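Local coordinates for protein probable M18 family aminopeptidase 1 (Thermotoga maritima, PDB 2GLF) that probably acts as a metal-dependent aminopeptidase of the M18 family, removing residues from the amino ends of peptides, and here carries manganese in its metal centre, at residues K277-S282 against G423-F428; E226-F231 against G244-D249; R34-E39 against A91-P96; S28-E33 against D249-A254. All blocks are in the same frame, centred on the assembly; numbering follows the deposited sequence.

Contact 1: K277-S282 against G423-F428; sequences KEEIGS and GMHSPF. With MN (manganese (II) ion), chain F.
Glu279 and His425 reach toward each other from opposite directions and meet at a manganese ion, the one of chain F, which stands where two loops converge, their backbones well apart. Metal coordination is the main bond of the contact. Glu279 OE2 lies 2.0 Å from the manganese; OE1 of the same carboxylate is farther from the ion, at 2.6 Å, so the group straddles the metal unevenly. From the second loop, His425 NE2 binds the manganese at 2.4 Å, roughly at a right angle to the Glu279 OE2 bond. Carboxylate and imidazole planes are turned 72° apart. The glutamate chain bends at chi2 (-64°), which swings its carboxylate round to the metal. With the bridging Asp249 these residues form one half of a two-metal centre, consistent with the zinc site expected for M18 aminopeptidases. The closeness of Glu279 OE1 to His425 NE2, 3.3 Å, therefore reflects the shared ion and not a hydrogen bond.

Hydrogen bonds back the histidine. His425 ND1 is bonded to the carbonyl of Gly121, consistent with holding the ring's rotation so that NE2 faces the metal. The backbone is a type II beta turn from Gly423 to Ser426. Gly423 O takes both the turn bond from Ser426 N and a second one from Ser426 OG at 2.6 Å, the hydroxyl lying in the carbonyl plane on a lone pair.

Aromatic packing comes from a second subunit, whose His167 meets the His425 ring edge-to-face. Within the chain, Glu279 follows strand 270-275 and packs on His92 of strand 87-92 and Tyr119 of strand 111-119, while His425 sits between strands 414-421 and 429-432.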
loop_
_atom_site.group_PDB
_atom_site.type_symbol
_atom_site.label_atom_id
_atom_site.label_comp_id
_atom_site.label_asym_id
_atom_site.label_seq_id
_atom_site.Cartn_x
_atom_site.Cartn_y
_atom_site.Cartn_z
ATOM N N LYS A 277 15.171 -20.572 35.526
ATOM C CA LYS A 277 13.905 -20.134 34.934
ATOM C C LYS A 277 13.639 -18.625 34.863
ATOM O O LYS A 277 12.549 -18.221 34.475
ATOM C CB LYS A 277 12.723 -20.800 35.659
ATOM C CG LYS A 277 12.254 -22.127 35.072
ATOM C CD LYS A 277 13.397 -23.110 34.928
ATOM C CE LYS A 277 12.927 -24.502 34.526
ATOM N NZ LYS A 277 12.370 -24.547 33.148
ATOM N N GLU A 278 14.601 -17.783 35.225
ATOM C CA GLU A 278 14.350 -16.343 35.158
ATOM C C GLU A 278 14.140 -15.902 33.712
ATOM O O GLU A 278 13.255 -15.093 33.432
ATOM C CB GLU A 278 15.513 -15.551 35.757
ATOM C CG GLU A 278 16.303 -14.744 34.734
ATOM C CD GLU A 278 15.664 -13.423 34.372
ATOM O OE1 GLU A 278 16.166 -12.759 33.434
ATOM O OE2 GLU A 278 14.673 -13.042 35.028
ATOM N N GLU A 279 14.966 -16.431 32.808
ATOM C CA GLU A 279 14.891 -16.094 31.390
ATOM C C GLU A 279 13.547 -16.413 30.736
ATOM O O GLU A 279 13.361 -16.126 29.557
ATOM C CB GLU A 279 16.002 -16.806 30.606
ATOM C CG GLU A 279 17.429 -16.316 30.866
ATOM C CD GLU A 279 17.673 -14.878 30.434
ATOM O OE1 GLU A 279 16.797 -14.270 29.797
ATOM O OE2 GLU A 279 18.756 -14.349 30.731
ATOM N N ILE A 280 12.619 -17.021 31.474
ATOM C CA ILE A 280 11.297 -17.325 30.922
ATOM C C ILE A 280 10.168 -16.806 31.810
ATOM O O ILE A 280 9.005 -17.163 31.618
ATOM C CB ILE A 280 11.087 -18.862 30.663
ATOM C CG1 ILE A 280 11.343 -19.688 31.927
ATOM C CG2 ILE A 280 11.989 -19.321 29.535
ATOM C CD1 ILE A 280 10.185 -19.705 32.925
ATOM N N GLY A 281 10.517 -15.964 32.780
ATOM C CA GLY A 281 9.517 -15.405 33.674
ATOM C C GLY A 281 9.615 -15.841 35.126
ATOM O O GLY A 281 8.967 -15.251 35.988
ATOM N N SER A 282 10.408 -16.878 35.394
ATOM C CA SER A 282 10.616 -17.410 36.748
ATOM C C SER A 282 9.498 -18.321 37.259
ATOM O O SER A 282 9.166 -18.309 38.442
ATOM C CB SER A 282 10.856 -16.269 37.750
ATOM O OG SER A 282 12.043 -15.551 37.438
ATOM N N GLY A 423 26.091 -6.929 23.644
ATOM C CA GLY A 423 25.617 -8.131 22.984
ATOM C C GLY A 423 24.961 -9.115 23.940
ATOM O O GLY A 423 25.177 -10.329 23.850
HETATM N N MSE A 424 24.156 -8.604 24.864
HETATM C CA MSE A 424 23.474 -9.475 25.813
HETATM C C MSE A 424 22.623 -10.498 25.042
HETATM O O MSE A 424 22.019 -10.175 24.026
HETATM C CB MSE A 424 22.595 -8.638 26.746
HETATM C CG MSE A 424 22.184 -9.343 28.034
HETATM SE SE MSE A 424 21.114 -8.215 29.219
HETATM C CE MSE A 424 19.499 -9.289 29.337
ATOM N N HIS A 425 22.596 -11.732 25.538
ATOM C CA HIS A 425 21.854 -12.846 24.940
ATOM C C HIS A 425 22.476 -13.475 23.699
ATOM O O HIS A 425 21.986 -14.490 23.210
ATOM C CB HIS A 425 20.414 -12.454 24.639
ATOM C CG HIS A 425 19.543 -12.429 25.851
ATOM N ND1 HIS A 425 18.172 -12.530 25.787
ATOM C CD2 HIS A 425 19.851 -12.333 27.165
ATOM C CE1 HIS A 425 17.672 -12.504 27.008
ATOM N NE2 HIS A 425 18.671 -12.385 27.863
ATOM N N SER A 426 23.553 -12.889 23.190
ATOM C CA SER A 426 24.221 -13.452 22.024
ATOM C C SER A 426 25.047 -14.642 22.499
ATOM O O SER A 426 25.259 -14.820 23.699
ATOM C CB SER A 426 25.148 -12.419 21.398
ATOM O OG SER A 426 26.197 -12.084 22.289
ATOM N N PRO A 427 25.521 -15.477 21.568
ATOM C CA PRO A 427 26.327 -16.642 21.949
ATOM C C PRO A 427 27.708 -16.250 22.478
ATOM O O PRO A 427 28.483 -17.108 22.898
ATOM C CB PRO A 427 26.422 -17.435 20.647
ATOM C CG PRO A 427 25.148 -17.081 19.946
ATOM C CD PRO A 427 25.079 -15.590 20.170
ATOM N N PHE A 428 28.008 -14.954 22.468
ATOM C CA PHE A 428 29.311 -14.471 22.925
ATOM C C PHE A 428 29.174 -13.056 23.498
ATOM O O PHE A 428 29.498 -12.068 22.833
ATOM C CB PHE A 428 30.300 -14.472 21.738
ATOM C CG PHE A 428 31.757 -14.449 22.142
ATOM C CD1 PHE A 428 32.345 -15.554 22.752
ATOM C CD2 PHE A 428 32.548 -13.324 21.897
ATOM C CE1 PHE A 428 33.698 -15.539 23.110
ATOM C CE2 PHE A 428 33.905 -13.304 22.255
ATOM C CZ PHE A 428 34.477 -14.413 22.861
HETATM MN MN MN F . 18.564 -12.367 30.283
#

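Contact 2: E226-F231 against G244-D249; sequences EVVPAF and GAYGQD. With MN (manganese (II) ion), chain F; MN (manganese (II) ion), chain E.
Pro229 lies over one face of the Tyr246 ring, a CH-pi contact that joins the end of strand 223-229, in the six-stranded antiparallel sheet, to the turn leading into helix 248-263. The two side chains cross at about a right angle. Pro229 CD stands 3.7 Å from the centroid of the Tyr246 ring and 12° off its normal, practically over the centre, while Pro229 CG sits nearer the root of the ring, 3.3 Å from Tyr246 CG. Val228 comes in obliquely at the far end, where its CG2 touches CE2 and OH of the tyrosine. With CG of Tyr246 turned opposite the backbone nitrogen (chi1 160°), the ring reaches across Pro229 toward Val228, and its hydroxyl arrives at Pro96 O, to which it is hydrogen-bonded. A leucine in place of Tyr246 would probably leave Pro229 without its aromatic face and Pro96 O without its hydroxyl partner.

The same short segment runs on to the metal centre. Gly247, with positive phi, takes the N-cap position of helix 248-263, and Asp249 then bridges both manganese ions, its OD1 lying 2.3 Å from the ion of chain E and its OD2 2.4 Å from that of chain F. Just past the strand end, a water spans the two backbones, donating to Phe231 O at 2.6 Å and accepting from Tyr246 N at 2.9 Å.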
loop_
_atom_site.group_PDB
_atom_site.type_symbol
_atom_site.label_atom_id
_atom_site.label_comp_id
_atom_site.label_asym_id
_atom_site.label_seq_id
_atom_site.Cartn_x
_atom_site.Cartn_y
_atom_site.Cartn_z
ATOM N N GLU A 226 20.445 -29.599 26.481
ATOM C CA GLU A 226 20.552 -28.188 26.167
ATOM C C GLU A 226 21.683 -27.955 25.160
ATOM O O GLU A 226 22.801 -28.446 25.333
ATOM C CB GLU A 226 20.792 -27.383 27.454
ATOM C CG GLU A 226 19.776 -27.679 28.565
ATOM C CD GLU A 226 19.720 -26.596 29.650
ATOM O OE1 GLU A 226 20.722 -25.873 29.839
ATOM O OE2 GLU A 226 18.670 -26.479 30.324
ATOM N N VAL A 227 21.377 -27.224 24.092
ATOM C CA VAL A 227 22.361 -26.922 23.059
ATOM C C VAL A 227 22.980 -25.579 23.410
ATOM O O VAL A 227 22.273 -24.614 23.645
ATOM C CB VAL A 227 21.700 -26.866 21.656
ATOM C CG1 VAL A 227 22.728 -26.473 20.607
ATOM C CG2 VAL A 227 21.086 -28.220 21.320
ATOM N N VAL A 228 24.303 -25.532 23.444
ATOM C CA VAL A 228 25.024 -24.321 23.817
ATOM C C VAL A 228 26.245 -24.082 22.927
ATOM O O VAL A 228 26.830 -25.028 22.411
ATOM C CB VAL A 228 25.461 -24.434 25.297
ATOM C CG1 VAL A 228 26.932 -24.052 25.457
ATOM C CG2 VAL A 228 24.552 -23.568 26.165
ATOM N N PRO A 229 26.648 -22.813 22.742
ATOM C CA PRO A 229 27.811 -22.501 21.899
ATOM C C PRO A 229 29.133 -23.104 22.390
ATOM O O PRO A 229 29.420 -23.122 23.586
ATOM C CB PRO A 229 27.827 -20.974 21.876
ATOM C CG PRO A 229 27.232 -20.613 23.180
ATOM C CD PRO A 229 26.076 -21.584 23.312
ATOM N N ALA A 230 29.928 -23.601 21.446
ATOM C CA ALA A 230 31.203 -24.225 21.756
ATOM C C ALA A 230 32.311 -23.194 21.971
ATOM O O ALA A 230 33.492 -23.542 22.010
ATOM C CB ALA A 230 31.582 -25.184 20.644
ATOM N N PHE A 231 31.930 -21.928 22.120
ATOM C CA PHE A 231 32.903 -20.858 22.341
ATOM C C PHE A 231 33.335 -20.871 23.804
ATOM O O PHE A 231 32.491 -20.964 24.694
ATOM C CB PHE A 231 32.275 -19.492 22.062
ATOM C CG PHE A 231 31.526 -19.409 20.766
ATOM C CD1 PHE A 231 30.672 -18.337 20.523
ATOM C CD2 PHE A 231 31.675 -20.379 19.784
ATOM C CE1 PHE A 231 29.984 -18.231 19.326
ATOM C CE2 PHE A 231 30.989 -20.283 18.584
ATOM C CZ PHE A 231 30.141 -19.205 18.353
ATOM N N GLY A 244 34.979 -12.053 26.802
ATOM C CA GLY A 244 33.913 -12.525 25.946
ATOM C C GLY A 244 33.571 -13.948 26.322
ATOM O O GLY A 244 34.460 -14.786 26.447
ATOM N N ALA A 245 32.289 -14.228 26.520
ATOM C CA ALA A 245 31.866 -15.574 26.880
ATOM C C ALA A 245 30.363 -15.737 26.801
ATOM O O ALA A 245 29.607 -14.764 26.866
ATOM C CB ALA A 245 32.343 -15.917 28.280
ATOM N N TYR A 246 29.936 -16.985 26.667
ATOM C CA TYR A 246 28.524 -17.294 26.601
ATOM C C TYR A 246 27.929 -17.410 27.990
ATOM O O TYR A 246 28.558 -17.941 28.907
ATOM C CB TYR A 246 28.295 -18.616 25.877
ATOM C CG TYR A 246 26.947 -19.230 26.174
ATOM C CD1 TYR A 246 25.794 -18.747 25.569
ATOM C CD2 TYR A 246 26.825 -20.264 27.096
ATOM C CE1 TYR A 246 24.554 -19.275 25.870
ATOM C CE2 TYR A 246 25.589 -20.799 27.408
ATOM C CZ TYR A 246 24.453 -20.300 26.789
ATOM O OH TYR A 246 23.216 -20.842 27.076
ATOM N N GLY A 247 26.706 -16.913 28.129
ATOM C CA GLY A 247 26.000 -17.013 29.387
ATOM C C GLY A 247 26.459 -16.064 30.456
ATOM O O GLY A 247 26.144 -16.260 31.631
ATOM N N GLN A 248 27.210 -15.040 30.075
ATOM C CA GLN A 248 27.651 -14.084 31.071
ATOM C C GLN A 248 26.418 -13.434 31.667
ATOM O O GLN A 248 26.477 -12.866 32.760
ATOM C CB GLN A 248 28.566 -13.029 30.458
ATOM C CG GLN A 248 30.014 -13.463 30.451
ATOM C CD GLN A 248 30.942 -12.384 29.961
ATOM O OE1 GLN A 248 30.920 -12.017 28.785
ATOM N NE2 GLN A 248 31.764 -11.860 30.865
ATOM N N ASP A 249 25.295 -13.531 30.954
ATOM C CA ASP A 249 24.063 -12.955 31.460
ATOM C C ASP A 249 23.735 -13.641 32.772
ATOM O O ASP A 249 23.121 -14.710 32.814
ATOM C CB ASP A 249 22.894 -13.130 30.499
ATOM C CG ASP A 249 21.645 -12.360 30.954
ATOM O OD1 ASP A 249 21.381 -12.295 32.176
ATOM O OD2 ASP A 249 20.909 -11.835 30.091
HETATM MN MN MN F . 18.564 -12.367 30.283
HETATM MN MN MN E . 19.545 -11.545 33.371
HETATM O O HOH W 1 31.866 -19.153 26.450
HETATM O O HOH W 2 20.207 -9.520 32.354
#

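Contact 3: R34-E39 against A91-P96; sequences RMTVKE and AHIDSP. With MN (manganese (II) ion), chain E.
Ile93 packs against one side of helix 33-45, and its branches divide the work between Thr36 and Val37. At the root of the side chain, Ile93 CB lies 4.1 Å from both CB and CG2 of Thr36. The CG2 branch meets the methyl of the same threonine, Ile93 CG2 to Thr36 CG2 being 3.8 Å, as the two side chains run antiparallel alongside one another. The longer branch goes elsewhere: CG1 is flanked by both backbone N and C (chi1 53°), and from there the chain runs fully extended to CD1, which ends 3.4 Å from Val37 CG2, the valine crossing it at about a right angle.

Thr36 turns its methyl to the isoleucine, while its hydroxyl is hydrogen-bonded to Thr32 O one helical turn earlier. Ala254 of helix 248-263 also packs on Ile93. Directly before the isoleucine, strand 87-92 ends in the metal ligand His92, whose NE2 lies 2.4 Å from the manganese of chain E. Across the contact itself no hydrogen bond is made: methyl meets methyl, so between these two segments the join rests on apolar packing, probably through shape fit and exclusion of water.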
loop_
_atom_site.group_PDB
_atom_site.type_symbol
_atom_site.label_atom_id
_atom_site.label_comp_id
_atom_site.label_asym_id
_atom_site.label_seq_id
_atom_site.Cartn_x
_atom_site.Cartn_y
_atom_site.Cartn_z
ATOM N N ARG A 34 22.318 -26.695 35.523
ATOM C CA ARG A 34 22.639 -27.889 36.295
ATOM C C ARG A 34 24.146 -27.932 36.521
ATOM O O ARG A 34 24.617 -28.415 37.551
ATOM C CB ARG A 34 22.184 -29.152 35.559
ATOM C CG ARG A 34 20.724 -29.119 35.152
ATOM C CD ARG A 34 20.349 -30.322 34.300
ATOM N NE ARG A 34 20.013 -31.467 35.128
ATOM C CZ ARG A 34 18.773 -31.883 35.351
ATOM N NH1 ARG A 34 17.750 -31.249 34.798
ATOM N NH2 ARG A 34 18.560 -32.924 36.142
HETATM N N MSE A 35 24.899 -27.414 35.558
HETATM C CA MSE A 35 26.351 -27.396 35.651
HETATM C C MSE A 35 26.838 -26.321 36.610
HETATM O O MSE A 35 27.778 -26.541 37.377
HETATM C CB MSE A 35 26.969 -27.162 34.270
HETATM C CG MSE A 35 27.532 -28.410 33.617
HETATM SE SE MSE A 35 27.918 -28.165 31.731
HETATM C CE MSE A 35 26.259 -28.875 31.071
ATOM N N THR A 36 26.208 -25.152 36.564
ATOM C CA THR A 36 26.615 -24.061 37.441
ATOM C C THR A 36 26.378 -24.473 38.881
ATOM O O THR A 36 27.234 -24.263 39.733
ATOM C CB THR A 36 25.834 -22.771 37.144
ATOM O OG1 THR A 36 25.792 -22.560 35.726
ATOM C CG2 THR A 36 26.521 -21.573 37.801
ATOM N N VAL A 37 25.223 -25.071 39.155
ATOM C CA VAL A 37 24.932 -25.514 40.510
ATOM C C VAL A 37 26.038 -26.455 40.980
ATOM O O VAL A 37 26.617 -26.252 42.047
ATOM C CB VAL A 37 23.561 -26.231 40.601
ATOM C CG1 VAL A 37 23.465 -27.037 41.902
ATOM C CG2 VAL A 37 22.437 -25.194 40.558
ATOM N N LYS A 38 26.341 -27.467 40.173
ATOM C CA LYS A 38 27.387 -28.429 40.512
ATOM C C LYS A 38 28.704 -27.735 40.847
ATOM O O LYS A 38 29.382 -28.092 41.811
ATOM C CB LYS A 38 27.627 -29.401 39.354
ATOM C CG LYS A 38 28.861 -30.258 39.549
ATOM C CD LYS A 38 29.284 -30.961 38.274
ATOM C CE LYS A 38 30.694 -31.525 38.410
ATOM N NZ LYS A 38 31.689 -30.459 38.745
ATOM N N GLU A 39 29.061 -26.742 40.042
ATOM C CA GLU A 39 30.297 -26.011 40.237
ATOM C C GLU A 39 30.235 -25.133 41.488
ATOM O O GLU A 39 31.237 -24.960 42.186
ATOM C CB GLU A 39 30.585 -25.174 38.989
ATOM C CG GLU A 39 31.986 -24.606 38.912
ATOM C CD GLU A 39 33.047 -25.602 39.331
ATOM O OE1 GLU A 39 32.848 -26.821 39.121
ATOM O OE2 GLU A 39 34.088 -25.160 39.860
ATOM N N ALA A 91 20.779 -13.894 42.139
ATOM C CA ALA A 91 20.991 -13.934 40.698
ATOM C C ALA A 91 20.379 -15.195 40.092
ATOM O O ALA A 91 19.861 -16.052 40.809
ATOM C CB ALA A 91 22.476 -13.877 40.392
ATOM N N HIS A 92 20.420 -15.296 38.768
ATOM C CA HIS A 92 19.886 -16.467 38.085
ATOM C C HIS A 92 20.999 -17.156 37.303
ATOM O O HIS A 92 21.916 -16.508 36.799
ATOM C CB HIS A 92 18.705 -16.085 37.174
ATOM C CG HIS A 92 19.075 -15.280 35.964
ATOM N ND1 HIS A 92 19.395 -15.862 34.753
ATOM C CD2 HIS A 92 19.091 -13.941 35.754
ATOM C CE1 HIS A 92 19.585 -14.915 33.849
ATOM N NE2 HIS A 92 19.407 -13.741 34.430
ATOM N N ILE A 93 20.931 -18.478 37.226
ATOM C CA ILE A 93 21.959 -19.226 36.537
ATOM C C ILE A 93 21.488 -19.883 35.249
ATOM O O ILE A 93 22.218 -20.673 34.653
ATOM C CB ILE A 93 22.592 -20.282 37.473
ATOM C CG1 ILE A 93 21.510 -21.157 38.100
ATOM C CG2 ILE A 93 23.393 -19.593 38.562
ATOM C CD1 ILE A 93 22.060 -22.223 39.013
ATOM N N ASP A 94 20.277 -19.561 34.809
ATOM C CA ASP A 94 19.793 -20.112 33.549
ATOM C C ASP A 94 20.120 -19.072 32.471
ATOM O O ASP A 94 20.164 -17.873 32.759
ATOM C CB ASP A 94 18.285 -20.361 33.597
ATOM C CG ASP A 94 17.490 -19.093 33.805
ATOM O OD1 ASP A 94 16.500 -18.888 33.068
ATOM O OD2 ASP A 94 17.851 -18.302 34.708
ATOM N N SER A 95 20.363 -19.522 31.243
ATOM C CA SER A 95 20.688 -18.611 30.147
ATOM C C SER A 95 20.014 -19.022 28.851
ATOM O O SER A 95 19.753 -20.204 28.631
ATOM C CB SER A 95 22.196 -18.578 29.908
ATOM O OG SER A 95 22.866 -17.913 30.955
ATOM N N PRO A 96 19.711 -18.050 27.973
ATOM C CA PRO A 96 19.069 -18.438 26.716
ATOM C C PRO A 96 19.853 -19.593 26.083
ATOM O O PRO A 96 21.089 -19.629 26.126
ATOM C CB PRO A 96 19.118 -17.145 25.909
ATOM C CG PRO A 96 18.862 -16.107 26.972
ATOM C CD PRO A 96 19.768 -16.579 28.104
HETATM MN MN MN E . 19.545 -11.545 33.371
HETATM O O HOH W 2 20.207 -9.520 32.354
#

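Contact 4: S28-E33 against D249-A254; sequences SKAKTE and DDRICA. With MN (manganese (II) ion), chain F; MN (manganese (II) ion), chain E.
Arg251 runs its side chain along the backbone of Ala30, Lys31 and Thr32. Its aliphatic part touches first, with CD 3.2 Å from Ala30 O and 4.0 Å from Ala30 CB. Beyond it the guanidinium has the Lys31-Thr32 peptide over one face, tilted to it and offset toward the rim: Lys31 C sits 3.4 Å above its plane and Thr32 N 3.9 Å above. Ala30 O lies over that face as well. A water lies at the edge, in the guanidinium plane, accepting from Arg251 NH2 at 2.9 Å and donating to Lys31 O at 2.8 Å. An alanine here is likely to leave the water without its donor and the Lys31-Thr32 peptide without the flat group packed on it.

The covering segment is the connection between helices 13-29 and 33-45. Thr32 is the N-cap of the second helix, its OG1 bonded to Met35 N, which probably steadies the backbone near the arginine. Lys31 starts its side chain away from Arg251, and its NZ forms a salt bridge with Glu133 OE1. Glu33 OE2, 4.9 Å from Arg251 NH2, is not in contact but may add some favourable electrostatics.

Farther out, Arg251 NH2 is probably bonded to Ile93 O, and the side chain packs on Thr36, Ser95 and Met27. Arg251 itself lies in the first turn of helix 248-263, where Ala254 N bonds to Asp250 O, and Asp249, the bridging metal ligand, comes two residues before it.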
loop_
_atom_site.group_PDB
_atom_site.type_symbol
_atom_site.label_atom_id
_atom_site.label_comp_id
_atom_site.label_asym_id
_atom_site.label_seq_id
_atom_site.Cartn_x
_atom_site.Cartn_y
_atom_site.Cartn_z
ATOM N N SER A 28 34.019 -21.609 32.069
ATOM C CA SER A 28 34.219 -22.702 31.123
ATOM C C SER A 28 33.544 -23.967 31.635
ATOM O O SER A 28 33.421 -24.940 30.906
ATOM C CB SER A 28 35.708 -22.991 30.923
ATOM O OG SER A 28 36.198 -23.835 31.952
ATOM N N LYS A 29 33.109 -23.956 32.890
ATOM C CA LYS A 29 32.468 -25.130 33.467
ATOM C C LYS A 29 30.963 -24.947 33.693
ATOM O O LYS A 29 30.238 -25.924 33.882
ATOM C CB LYS A 29 33.157 -25.497 34.790
ATOM C CG LYS A 29 34.668 -25.683 34.674
ATOM C CD LYS A 29 35.319 -26.016 36.013
ATOM C CE LYS A 29 34.924 -27.406 36.500
ATOM N NZ LYS A 29 35.481 -27.729 37.853
ATOM N N ALA A 30 30.493 -23.704 33.651
ATOM C CA ALA A 30 29.081 -23.418 33.879
ATOM C C ALA A 30 28.303 -22.953 32.636
ATOM O O ALA A 30 28.001 -21.765 32.492
ATOM C CB ALA A 30 28.953 -22.377 34.995
ATOM N N LYS A 31 27.968 -23.886 31.748
ATOM C CA LYS A 31 27.223 -23.543 30.537
ATOM C C LYS A 31 25.724 -23.706 30.742
ATOM O O LYS A 31 24.918 -23.024 30.104
ATOM C CB LYS A 31 27.644 -24.421 29.358
ATOM C CG LYS A 31 29.030 -24.154 28.801
ATOM C CD LYS A 31 30.095 -24.877 29.590
ATOM C CE LYS A 31 31.319 -25.141 28.727
ATOM N NZ LYS A 31 30.997 -26.014 27.559
ATOM N N THR A 32 25.354 -24.618 31.632
ATOM C CA THR A 32 23.948 -24.873 31.910
ATOM C C THR A 32 23.701 -24.665 33.393
ATOM O O THR A 32 24.652 -24.637 34.174
ATOM C CB THR A 32 23.580 -26.304 31.519
ATOM O OG1 THR A 32 24.235 -27.225 32.398
ATOM C CG2 THR A 32 24.033 -26.583 30.094
ATOM N N GLU A 33 22.435 -24.520 33.786
ATOM C CA GLU A 33 22.116 -24.289 35.191
ATOM C C GLU A 33 22.453 -25.491 36.067
ATOM O O GLU A 33 22.841 -25.331 37.219
ATOM C CB GLU A 33 20.639 -23.892 35.367
ATOM C CG GLU A 33 19.636 -25.013 35.191
ATOM C CD GLU A 33 19.490 -25.449 33.750
ATOM O OE1 GLU A 33 18.770 -26.442 33.497
ATOM O OE2 GLU A 33 20.088 -24.796 32.866
ATOM N N ASP A 249 25.295 -13.531 30.954
ATOM C CA ASP A 249 24.063 -12.955 31.460
ATOM C C ASP A 249 23.735 -13.641 32.772
ATOM O O ASP A 249 23.121 -14.710 32.814
ATOM C CB ASP A 249 22.894 -13.130 30.499
ATOM C CG ASP A 249 21.645 -12.360 30.954
ATOM O OD1 ASP A 249 21.381 -12.295 32.176
ATOM O OD2 ASP A 249 20.909 -11.835 30.091
ATOM N N ASP A 250 24.211 -12.992 33.827
ATOM C CA ASP A 250 24.042 -13.363 35.217
ATOM C C ASP A 250 24.914 -14.406 35.870
ATOM O O ASP A 250 24.908 -14.513 37.095
ATOM C CB ASP A 250 22.591 -13.658 35.515
ATOM C CG ASP A 250 22.118 -12.885 36.706
ATOM O OD1 ASP A 250 22.485 -11.694 36.793
ATOM O OD2 ASP A 250 21.399 -13.452 37.549
ATOM N N ARG A 251 25.656 -15.189 35.100
ATOM C CA ARG A 251 26.545 -16.133 35.766
ATOM C C ARG A 251 27.706 -15.247 36.204
ATOM O O ARG A 251 28.501 -15.618 37.065
ATOM C CB ARG A 251 27.018 -17.251 34.825
ATOM C CG ARG A 251 25.872 -18.092 34.289
ATOM C CD ARG A 251 26.261 -19.530 34.013
ATOM N NE ARG A 251 25.066 -20.315 33.719
ATOM C CZ ARG A 251 24.591 -20.538 32.500
ATOM N NH1 ARG A 251 25.215 -20.044 31.444
ATOM N NH2 ARG A 251 23.479 -21.238 32.337
ATOM N N ILE A 252 27.770 -14.053 35.614
ATOM C CA ILE A 252 28.806 -13.096 35.954
ATOM C C ILE A 252 28.431 -12.495 37.297
ATOM O O ILE A 252 29.293 -12.096 38.072
ATOM C CB ILE A 252 28.920 -11.963 34.913
ATOM C CG1 ILE A 252 30.220 -11.184 35.146
ATOM C CG2 ILE A 252 27.731 -11.020 35.030
ATOM C CD1 ILE A 252 30.567 -10.218 34.033
ATOM N N CYS A 253 27.136 -12.424 37.568
ATOM C CA CYS A 253 26.676 -11.896 38.837
ATOM C C CYS A 253 26.652 -13.013 39.856
ATOM O O CYS A 253 26.797 -12.777 41.053
ATOM C CB CYS A 253 25.291 -11.293 38.693
ATOM S SG CYS A 253 25.376 -9.645 38.057
ATOM N N ALA A 254 26.475 -14.235 39.369
ATOM C CA ALA A 254 26.451 -15.400 40.235
ATOM C C ALA A 254 27.849 -15.631 40.787
ATOM O O ALA A 254 28.024 -15.916 41.969
ATOM C CB ALA A 254 25.992 -16.616 39.460
HETATM MN MN MN F . 18.564 -12.367 30.283
HETATM MN MN MN E . 19.545 -11.545 33.371
HETATM O O HOH W 3 22.226 -22.154 29.904
HETATM O O HOH W 2 20.207 -9.520 32.354
#

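Each of the four contacts includes a segment with a ligand of one two-metal centre, whose manganese ions lie 3.3 Å apart. Contact 1 supplies two ligands to the ion of chain F and contact 3 one, His92, to that of chain E; Asp249, shared by contacts 2 and 4, joins the two. Contacts 3 and 4 are the closest pair, their centres about 5 Å apart, and a probable hydrogen bond of 2.7 Å from Arg251 NH2 to Ile93 O connects them. Between contacts 1 and 3, Glu279 N probably bonds to Asp94 OD1 at 2.9 Å, so the loop after strand 87-92 may steady Glu279. Contact 2, about 9 Å from contact 4 between centres, ties this centre to the six-stranded sheet.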